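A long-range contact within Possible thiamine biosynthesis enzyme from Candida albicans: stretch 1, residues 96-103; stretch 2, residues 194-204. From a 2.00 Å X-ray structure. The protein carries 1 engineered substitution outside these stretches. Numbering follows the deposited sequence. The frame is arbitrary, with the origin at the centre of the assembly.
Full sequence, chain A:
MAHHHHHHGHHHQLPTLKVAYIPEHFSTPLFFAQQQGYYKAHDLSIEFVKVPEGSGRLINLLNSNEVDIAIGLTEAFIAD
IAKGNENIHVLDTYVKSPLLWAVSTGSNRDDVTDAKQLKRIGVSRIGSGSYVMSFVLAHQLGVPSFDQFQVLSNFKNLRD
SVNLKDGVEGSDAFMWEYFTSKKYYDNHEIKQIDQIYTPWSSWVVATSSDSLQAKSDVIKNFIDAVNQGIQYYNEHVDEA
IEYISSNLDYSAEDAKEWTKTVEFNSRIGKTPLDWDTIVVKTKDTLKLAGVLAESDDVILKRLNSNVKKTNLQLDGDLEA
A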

# COMPACT_ATOMS: atom_id res chain seq x y z
N LYS A 96 4.31 -9.75 -0.46
CA LYS A 96 5.07 -10.16 -1.64
C LYS A 96 4.22 -10.15 -2.91
O LYS A 96 4.69 -9.74 -3.97
N SER A 97 2.98 -10.59 -2.79
CA SER A 97 2.07 -10.65 -3.93
C SER A 97 1.69 -9.25 -4.42
O SER A 97 1.68 -8.30 -3.65
N PRO A 98 1.38 -9.13 -5.72
CA PRO A 98 1.03 -7.84 -6.33
C PRO A 98 -0.38 -7.40 -5.96
O PRO A 98 -1.22 -8.24 -5.68
N LEU A 99 -0.62 -6.09 -5.96
CA LEU A 99 -1.93 -5.54 -5.64
C LEU A 99 -2.84 -5.54 -6.87
O LEU A 99 -2.42 -5.15 -7.96
N LEU A 100 -4.09 -5.97 -6.70
CA LEU A 100 -5.05 -6.00 -7.80
C LEU A 100 -5.95 -4.77 -7.79
O LEU A 100 -6.84 -4.65 -6.95
N TRP A 101 -5.70 -3.87 -8.73
CA TRP A 101 -6.50 -2.65 -8.85
C TRP A 101 -7.70 -2.85 -9.77
O TRP A 101 -7.57 -3.43 -10.85
N ALA A 102 -8.86 -2.37 -9.34
CA ALA A 102 -10.08 -2.49 -10.13
C ALA A 102 -10.54 -1.12 -10.62
O ALA A 102 -10.63 -0.16 -9.84
N VAL A 103 -10.85 -1.03 -11.91
CA VAL A 103 -11.33 0.21 -12.50
C VAL A 103 -12.86 0.23 -12.48
O VAL A 103 -13.51 -0.66 -13.04
N ASP A 194 -12.53 -2.82 -15.89
CA ASP A 194 -11.17 -3.30 -16.09
C ASP A 194 -10.46 -3.59 -14.76
O ASP A 194 -10.89 -3.12 -13.70
N GLN A 195 -9.38 -4.36 -14.83
CA GLN A 195 -8.54 -4.63 -13.67
C GLN A 195 -7.08 -4.49 -14.07
O GLN A 195 -6.77 -4.38 -15.25
N ILE A 196 -6.18 -4.49 -13.09
CA ILE A 196 -4.75 -4.38 -13.37
C ILE A 196 -3.90 -4.64 -12.13
O ILE A 196 -4.08 -4.01 -11.09
N TYR A 197 -2.97 -5.58 -12.25
CA TYR A 197 -2.07 -5.92 -11.16
C TYR A 197 -0.88 -4.97 -11.12
O TYR A 197 -0.50 -4.39 -12.14
N THR A 198 -0.29 -4.81 -9.94
CA THR A 198 0.95 -4.07 -9.81
C THR A 198 2.11 -4.98 -10.20
O THR A 198 2.19 -6.12 -9.72
N PRO A 199 3.00 -4.50 -11.07
CA PRO A 199 4.15 -5.31 -11.50
C PRO A 199 5.07 -5.63 -10.33
O PRO A 199 5.93 -6.50 -10.44
N TRP A 200 4.88 -4.94 -9.21
CA TRP A 200 5.77 -5.06 -8.06
C TRP A 200 5.04 -5.60 -6.83
O TRP A 200 3.81 -5.65 -6.80
N SER A 201 5.81 -6.01 -5.82
CA SER A 201 5.25 -6.38 -4.53
C SER A 201 4.51 -5.17 -3.97
O SER A 201 4.98 -4.04 -4.09
N SER A 202 3.35 -5.40 -3.35
CA SER A 202 2.43 -4.32 -3.03
C SER A 202 2.72 -3.53 -1.75
O SER A 202 2.46 -2.33 -1.69
N TRP A 203 3.25 -4.19 -0.73
CA TRP A 203 3.43 -3.55 0.57
C TRP A 203 4.86 -3.63 1.11
O TRP A 203 5.54 -4.64 0.93
N VAL A 204 5.29 -2.56 1.77
CA VAL A 204 6.63 -2.51 2.35
C VAL A 204 6.58 -1.85 3.73
O VAL A 204 5.61 -1.17 4.07

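The contact changes its hydrogen-bonding grammar along its length: backbone pairs with backbone where the strands run antiparallel, and hydroxyls take over where the strand pairing gives way. In the paired part, Trp 101 N donates to Ile 196 O (2.9 Å), Ile 196 N returns to Trp 101 O (2.8 Å), and Val 103 N reaches Asp 194 O (2.8 Å). Thr 198 N also donates to Leu 99 O (2.9 Å).

There Thr 198, in the p rotamer with its CB toward stretch 1, supplies the switch. Its OG1 accepts from Leu 99 N (2.8 Å) and donates to Trp 200 O (2.8 Å), so one hydroxyl satisfies a backbone donor across the contact and a backbone acceptor in its own stretch. Its CG2 meets the edge of the Trp 101 ring, 3.6 Å from NE1. Beyond it, two serines serve backbone carbonyls of stretch 1: Ser 202 OG (p) donates to Ser 97 O (2.9 Å), which also receives a weak bond from Ser 202 N (3.4 Å), and Ser 201 OG (m) donates to Lys 96 O (2.9 Å). The Lys 96 side chain starts away from stretch 2, and Ser 97 OG is satisfied elsewhere in the structure.

Apolar packing follows the alternation of the sheet. On one face, Leu 100 (t, p) lays CD1 over the Tyr 197 ring (m), 3.5 Å from the centroid of its six ring carbons, a CH-pi contact; Gln 195 shares this face. On the other, Trp 101 CB (chi1 m) meets Ile 196 CG2 at 3.8 Å, and Val 103 CG2 lies 4.0 Å from Asp 194 CB. Asp 194 OD1 accepts from Gln 195 N (2.7 Å), its own neighbour. Leu 99 (t, p), whose CB points sideways, packs its CB 3.6 Å from Ser 202 CB.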

# COMPACT_ATOMS: atom_id res chain seq x y z
CB LYS A 96 5.66 -11.55 -1.41
CG LYS A 96 6.56 -12.04 -2.54
CD LYS A 96 7.22 -13.35 -2.17
CE LYS A 96 8.02 -13.22 -0.88
NZ LYS A 96 8.66 -14.51 -0.50
CB SER A 97 0.82 -11.45 -3.57
OG SER A 97 0.23 -10.97 -2.37
CB PRO A 98 1.09 -8.14 -7.83
CG PRO A 98 0.78 -9.59 -7.93
CD PRO A 98 1.40 -10.22 -6.71
CB LEU A 99 -1.80 -4.12 -5.09
CG LEU A 99 -3.00 -3.57 -4.30
CD1 LEU A 99 -3.08 -4.24 -2.95
CD2 LEU A 99 -2.91 -2.06 -4.15
CB LEU A 100 -5.89 -7.28 -7.74
CG LEU A 100 -6.95 -7.44 -8.83
CD1 LEU A 100 -6.33 -7.35 -10.21
CD2 LEU A 100 -7.71 -8.75 -8.66
CB TRP A 101 -5.63 -1.49 -9.37
CG TRP A 101 -4.69 -0.95 -8.34
CD1 TRP A 101 -3.41 -1.38 -8.09
CD2 TRP A 101 -4.93 0.12 -7.42
NE1 TRP A 101 -2.86 -0.64 -7.07
CE2 TRP A 101 -3.77 0.29 -6.65
CE3 TRP A 101 -6.03 0.95 -7.18
CZ2 TRP A 101 -3.67 1.25 -5.65
CZ3 TRP A 101 -5.93 1.91 -6.19
CH2 TRP A 101 -4.76 2.06 -5.44
CB ALA A 102 -11.17 -3.17 -9.31
CB VAL A 103 -10.83 0.36 -13.94
CG1 VAL A 103 -11.27 1.71 -14.51
CG2 VAL A 103 -9.32 0.23 -13.99
CB ASP A 194 -10.37 -2.28 -16.90
CG ASP A 194 -9.17 -2.90 -17.60
OD1 ASP A 194 -8.99 -4.13 -17.50
OD2 ASP A 194 -8.42 -2.15 -18.25
CB GLN A 195 -8.80 -6.04 -13.13
CG GLN A 195 -10.18 -6.25 -12.54
CD GLN A 195 -10.37 -7.65 -11.98
OE1 GLN A 195 -9.52 -8.52 -12.16
NE2 GLN A 195 -11.48 -7.87 -11.29
CB ILE A 196 -4.39 -3.00 -13.96
CG1 ILE A 196 -2.88 -2.91 -14.20
CG2 ILE A 196 -4.86 -1.88 -13.05
CD1 ILE A 196 -2.44 -1.58 -14.79
CB TYR A 197 -1.55 -7.36 -11.31
CG TYR A 197 -2.60 -8.43 -11.09
CD1 TYR A 197 -2.90 -8.89 -9.81
CD2 TYR A 197 -3.28 -8.99 -12.16
CE1 TYR A 197 -3.85 -9.87 -9.61
CE2 TYR A 197 -4.23 -9.97 -11.97
CZ TYR A 197 -4.51 -10.41 -10.69
OH TYR A 197 -5.46 -11.38 -10.50
CB THR A 198 1.16 -3.56 -8.37
OG1 THR A 198 1.25 -4.67 -7.47
CG2 THR A 198 0.01 -2.66 -7.95
CB PRO A 199 4.88 -4.40 -12.49
CG PRO A 199 3.85 -3.41 -12.93
CD PRO A 199 2.95 -3.20 -11.76
CB TRP A 200 6.37 -3.70 -7.72
CG TRP A 200 5.34 -2.62 -7.61
CD1 TRP A 200 4.55 -2.35 -6.53
CD2 TRP A 200 4.97 -1.67 -8.62
NE1 TRP A 200 3.72 -1.29 -6.80
CE2 TRP A 200 3.95 -0.86 -8.07
CE3 TRP A 200 5.40 -1.43 -9.93
CZ2 TRP A 200 3.37 0.18 -8.80
CZ3 TRP A 200 4.81 -0.40 -10.64
CH2 TRP A 200 3.81 0.39 -10.07
CB SER A 201 6.34 -6.83 -3.56
OG SER A 201 6.97 -8.01 -4.03
CB SER A 202 0.99 -4.84 -3.01
OG SER A 202 0.85 -5.94 -2.14
CB TRP A 203 2.45 -4.13 1.58
CG TRP A 203 1.01 -3.84 1.25
CD1 TRP A 203 0.25 -4.46 0.31
CD2 TRP A 203 0.17 -2.84 1.86
NE1 TRP A 203 -1.02 -3.91 0.30
CE2 TRP A 203 -1.08 -2.92 1.24
CE3 TRP A 203 0.38 -1.90 2.87
CZ2 TRP A 203 -2.14 -2.09 1.60
CZ3 TRP A 203 -0.68 -1.07 3.23
CH2 TRP A 203 -1.92 -1.17 2.59
CB VAL A 204 7.61 -1.71 1.47
CG1 VAL A 204 7.80 -2.40 0.13
CG2 VAL A 204 7.11 -0.29 1.28